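Local coordinates for tyrosine-protein phosphatase YwqE (Bacillus subtilis, PDB 3QY7) that removes phosphate from phosphotyrosine in the proteins YwqD, YwqF and Ssb, using a metal centre in a TIM-barrel-like PHP phosphatase fold, at residues N63-L66 and I67-I71; A16-S19 and A20-I23. One frame throughout, in Å; residues are numbered along the deposited sequence.

Interaction 1: N63-L66 and I67-I71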
loop_
_atom_site.group_PDB
_atom_site.type_symbol
_atom_site.label_atom_id
_atom_site.label_comp_id
_atom_site.label_asym_id
_atom_site.label_seq_id
_atom_site.Cartn_x
_atom_site.Cartn_y
_atom_site.Cartn_z
ATOM N N ASN A 63 -17.619 7.852 -3.238
ATOM C CA ASN A 63 -17.615 8.466 -4.581
ATOM C C ASN A 63 -18.791 9.404 -4.832
ATOM O O ASN A 63 -18.612 10.496 -5.373
ATOM C CB ASN A 63 -17.534 7.423 -5.681
ATOM C CG ASN A 63 -16.151 6.849 -5.814
ATOM O OD1 ASN A 63 -15.150 7.571 -5.667
ATOM N ND2 ASN A 63 -16.074 5.559 -6.078
ATOM N N LYS A 64 -19.983 8.988 -4.403
ATOM C CA LYS A 64 -21.163 9.844 -4.542
ATOM C C LYS A 64 -21.012 11.151 -3.755
ATOM O O LYS A 64 -21.370 12.214 -4.252
ATOM C CB LYS A 64 -22.424 9.094 -4.111
ATOM C CG LYS A 64 -22.866 8.025 -5.098
ATOM C CD LYS A 64 -24.250 7.500 -4.757
ATOM C CE LYS A 64 -24.520 6.150 -5.413
ATOM N NZ LYS A 64 -24.011 5.051 -4.534
ATOM N N ARG A 65 -20.415 11.065 -2.583
ATOM C CA ARG A 65 -20.213 12.230 -1.799
ATOM C C ARG A 65 -19.157 13.162 -2.381
ATOM O O ARG A 65 -19.263 14.336 -2.290
ATOM C CB ARG A 65 -19.852 11.810 -0.398
ATOM C CG ARG A 65 -19.469 12.878 0.435
ATOM C CD ARG A 65 -20.358 13.087 1.509
ATOM N NE ARG A 65 -20.902 14.465 1.535
ATOM C CZ ARG A 65 -20.835 15.259 2.585
ATOM N NH1 ARG A 65 -20.316 14.853 3.716
ATOM N NH2 ARG A 65 -21.327 16.442 2.517
ATOM N N LEU A 66 -18.119 12.567 -2.934
ATOM C CA LEU A 66 -17.085 13.362 -3.575
ATOM C C LEU A 66 -17.675 14.131 -4.752
ATOM O O LEU A 66 -17.321 15.275 -4.972
ATOM C CB LEU A 66 -15.906 12.483 -4.026
ATOM C CG LEU A 66 -15.140 11.844 -2.867
ATOM C CD1 LEU A 66 -14.186 10.771 -3.396
ATOM C CD2 LEU A 66 -14.417 12.898 -1.996
ATOM N N ILE A 67 -18.592 13.506 -5.497
ATOM C CA ILE A 67 -19.248 14.175 -6.617
ATOM C C ILE A 67 -20.107 15.320 -6.072
ATOM O O ILE A 67 -20.023 16.441 -6.549
ATOM C CB ILE A 67 -20.084 13.178 -7.463
ATOM C CG1 ILE A 67 -19.154 12.248 -8.250
ATOM C CG2 ILE A 67 -20.975 13.913 -8.434
ATOM C CD1 ILE A 67 -19.845 10.996 -8.781
ATOM N N LYS A 68 -20.854 15.049 -5.010
ATOM C CA LYS A 68 -21.671 16.076 -4.359
ATOM C C LYS A 68 -20.829 17.293 -3.967
ATOM O O LYS A 68 -21.249 18.447 -4.162
ATOM C CB LYS A 68 -22.363 15.480 -3.131
ATOM C CG LYS A 68 -23.035 16.483 -2.203
ATOM C CD LYS A 68 -23.496 15.773 -0.922
ATOM C CE LYS A 68 -24.440 16.641 -0.096
ATOM N NZ LYS A 68 -24.576 16.125 1.303
ATOM N N GLU A 69 -19.622 17.033 -3.458
ATOM C CA GLU A 69 -18.725 18.077 -2.996
ATOM C C GLU A 69 -17.814 18.657 -4.078
ATOM O O GLU A 69 -16.956 19.489 -3.779
ATOM C CB GLU A 69 -17.862 17.548 -1.836
ATOM C CG GLU A 69 -18.631 17.055 -0.590
ATOM C CD GLU A 69 -19.489 18.123 0.089
ATOM O OE1 GLU A 69 -19.208 19.332 -0.064
ATOM O OE2 GLU A 69 -20.465 17.737 0.772
ATOM N N ASP A 70 -17.977 18.190 -5.318
ATOM C CA ASP A 70 -17.185 18.649 -6.460
ATOM C C ASP A 70 -15.678 18.405 -6.314
ATOM O O ASP A 70 -14.854 19.241 -6.701
ATOM C CB ASP A 70 -17.445 20.135 -6.746
ATOM C CG ASP A 70 -17.151 20.500 -8.185
ATOM O OD1 ASP A 70 -17.426 19.667 -9.071
ATOM O OD2 ASP A 70 -16.607 21.598 -8.439
ATOM N N ILE A 71 -15.337 17.245 -5.767
ATOM C CA ILE A 71 -13.933 16.860 -5.556
ATOM C C ILE A 71 -13.516 15.825 -6.612
ATOM O O ILE A 71 -14.127 14.758 -6.703
ATOM C CB ILE A 71 -13.708 16.312 -4.132
ATOM C CG1 ILE A 71 -14.094 17.379 -3.093
ATOM C CG2 ILE A 71 -12.235 15.832 -3.976
ATOM C CD1 ILE A 71 -14.236 16.862 -1.673
#
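Ile67 N, Lys68 N and Glu69 N donate to the carbonyl oxygens of Asn63, Lys64 and Arg65, continuing the i to i+4 ladder through the final turn of helix 52-68. The pattern breaks at the next carbonyl: Leu66 O takes Ile71 N, five residues on, in a nearly straight bond of 2.9 Å (175° at the hydrogen), while Asp70 N turns back to Ile67 O at 3.0 Å. With Asp70 at positive phi (60°), this is a Schellman motif, and it ends the helix and swings the chain round toward strand 74-76.

The reversal brings Ile71 back beside Leu66, where CD1 of Ile71 lies 4.0 Å from CD2 of Leu66. This apolar pair faces helix 19-31: Leu66 touches Ala26 there, as well as Val75, and Ile71 reaches Ile23 and Arg27.

On another side of the turn lies a charged group. Arg65 sends CG out anti to its own N (chi1 173°), then bends twice, bringing the guanidinium alongside Lys68 and Glu69. Its NH2 points toward Glu69 OE2 for a salt bridge whose detail is doubtful, since the two atoms are modelled too close together. Lys68 runs out extended beside it, NZ near Arg65 NH2 (3.5 Å, with the same caution), two like charges that the Glu69 carboxylate may partly balance.

Interaction 2: A16-S19 and A20-I23; sequences AGDS and ADSI
A capping box opens helix 19-31, with Asp18 as the N-cap and Asp21 three residues on as its partner. Asp18 OD1 accepts from Asp21 N at 3.0 Å, the N-H pointing well at the oxygen (157°) and meeting it nearly end-on to the C-O bond. Its carboxylate can reach there because chi1 (57°) sets CG between the backbone N and the carbonyl carbon, folding the group back over the first turn.

The return bond runs from Asp18 N to Asp21 OD2, 3.2 Å long, and comes in from above the carboxylate, 41° out of its plane. Asp21 holds CG beside its own N, which turns the acid back toward the incoming chain, and the same OD2 also takes a weak, bent bond from Gly17 N at 2.9 Å. Two successive backbone N-H groups thus converge on one oxygen. The two acids cross at about a right angle, with Asp18 OD1 only 3.4 Å from Asp21 OD2; the N-H groups at the helix start would be expected to ease that repulsion.

In this TIM-barrel-like fold the capped helix follows the loop after strand 2-3, the loop that carries the metal ligands His5, His7 and Asp14. Ala16 is tied to His7 by a backbone bond, and its methyl packs 3.8 Å from Asp21 CB and 3.5 Å from Ser22 OG, a hydroxyl whose hydrogen-bond partner is Ile8 O. Regular helical bonding starts with Ser22 N to Asp18 O and Ile23 N to Ser19 O. Ile23 CG1 sits beyond the end of that second carbonyl, 3.3 Å from Ser19 O, and the side chain runs on to Arg65 of helix 52-68.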
loop_
_atom_site.group_PDB
_atom_site.type_symbol
_atom_site.label_atom_id
_atom_site.label_comp_id
_atom_site.label_asym_id
_atom_site.label_seq_id
_atom_site.Cartn_x
_atom_site.Cartn_y
_atom_site.Cartn_z
ATOM N N ALA A 16 -10.308 7.184 8.422
ATOM C CA ALA A 16 -11.268 8.231 8.633
ATOM C C ALA A 16 -12.366 7.816 9.616
ATOM O O ALA A 16 -12.867 6.783 9.568
ATOM C CB ALA A 16 -11.936 8.531 7.315
ATOM N N GLY A 17 -12.645 8.718 10.543
ATOM C CA GLY A 17 -13.678 8.491 11.522
ATOM C C GLY A 17 -15.079 8.559 11.018
ATOM O O GLY A 17 -15.922 7.803 11.377
ATOM N N ASP A 18 -15.288 9.553 10.216
ATOM C CA ASP A 18 -16.566 9.723 9.541
ATOM C C ASP A 18 -16.373 10.294 8.135
ATOM O O ASP A 18 -15.236 10.573 7.714
ATOM C CB ASP A 18 -17.509 10.608 10.365
ATOM C CG ASP A 18 -16.921 11.974 10.678
ATOM O OD1 ASP A 18 -16.067 12.508 9.921
ATOM O OD2 ASP A 18 -17.340 12.540 11.708
ATOM N N SER A 19 -17.482 10.480 7.421
ATOM C CA SER A 19 -17.424 10.974 6.050
ATOM C C SER A 19 -16.833 12.377 5.910
ATOM O O SER A 19 -16.220 12.692 4.896
ATOM C CB SER A 19 -18.803 10.894 5.386
ATOM O OG SER A 19 -19.083 9.554 5.045
ATOM N N ALA A 20 -17.018 13.222 6.921
ATOM C CA ALA A 20 -16.383 14.527 6.908
ATOM C C ALA A 20 -14.851 14.392 6.870
ATOM O O ALA A 20 -14.187 15.140 6.144
ATOM C CB ALA A 20 -16.843 15.372 8.109
ATOM N N ASP A 21 -14.308 13.438 7.635
ATOM C CA ASP A 21 -12.856 13.156 7.601
ATOM C C ASP A 21 -12.464 12.672 6.211
ATOM O O ASP A 21 -11.442 13.114 5.658
ATOM C CB ASP A 21 -12.453 12.074 8.608
ATOM C CG ASP A 21 -12.661 12.491 10.036
ATOM O OD1 ASP A 21 -12.541 13.693 10.344
ATOM O OD2 ASP A 21 -12.946 11.598 10.850
ATOM N N SER A 22 -13.265 11.768 5.649
ATOM C CA SER A 22 -12.965 11.199 4.328
ATOM C C SER A 22 -12.813 12.305 3.279
ATOM O O SER A 22 -11.884 12.289 2.452
ATOM C CB SER A 22 -14.057 10.211 3.875
ATOM O OG SER A 22 -14.278 9.161 4.804
ATOM N N ILE A 23 -13.735 13.261 3.326
ATOM C CA ILE A 23 -13.761 14.385 2.403
ATOM C C ILE A 23 -12.530 15.285 2.574
ATOM O O ILE A 23 -11.943 15.742 1.586
ATOM C CB ILE A 23 -15.062 15.196 2.583
ATOM C CG1 ILE A 23 -16.269 14.381 2.110
ATOM C CG2 ILE A 23 -14.989 16.532 1.836
ATOM C CD1 ILE A 23 -17.555 14.989 2.586
#

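Interactions 1 and 2 finish opposite ends of two neighbouring helices: interaction 2 caps the start of helix 19-31, and interaction 1 closes helix 52-68. At the start, backbone N-H groups are met by aspartate side chains; at the finish, carbonyls are met by the chain's own turning backbone. Interaction 1 is the more exposed, with Leu66 its buried residue, whereas interaction 2 is partly buried, at the end of the loop that carries metal ligands. Ile23 joins them: its CG2 lies 3.6 Å from Ile71 CD1, and its CD1 packs on Glu69 CG at 3.9 Å, so the start of helix 19-31 rests against the turn that follows helix 52-68.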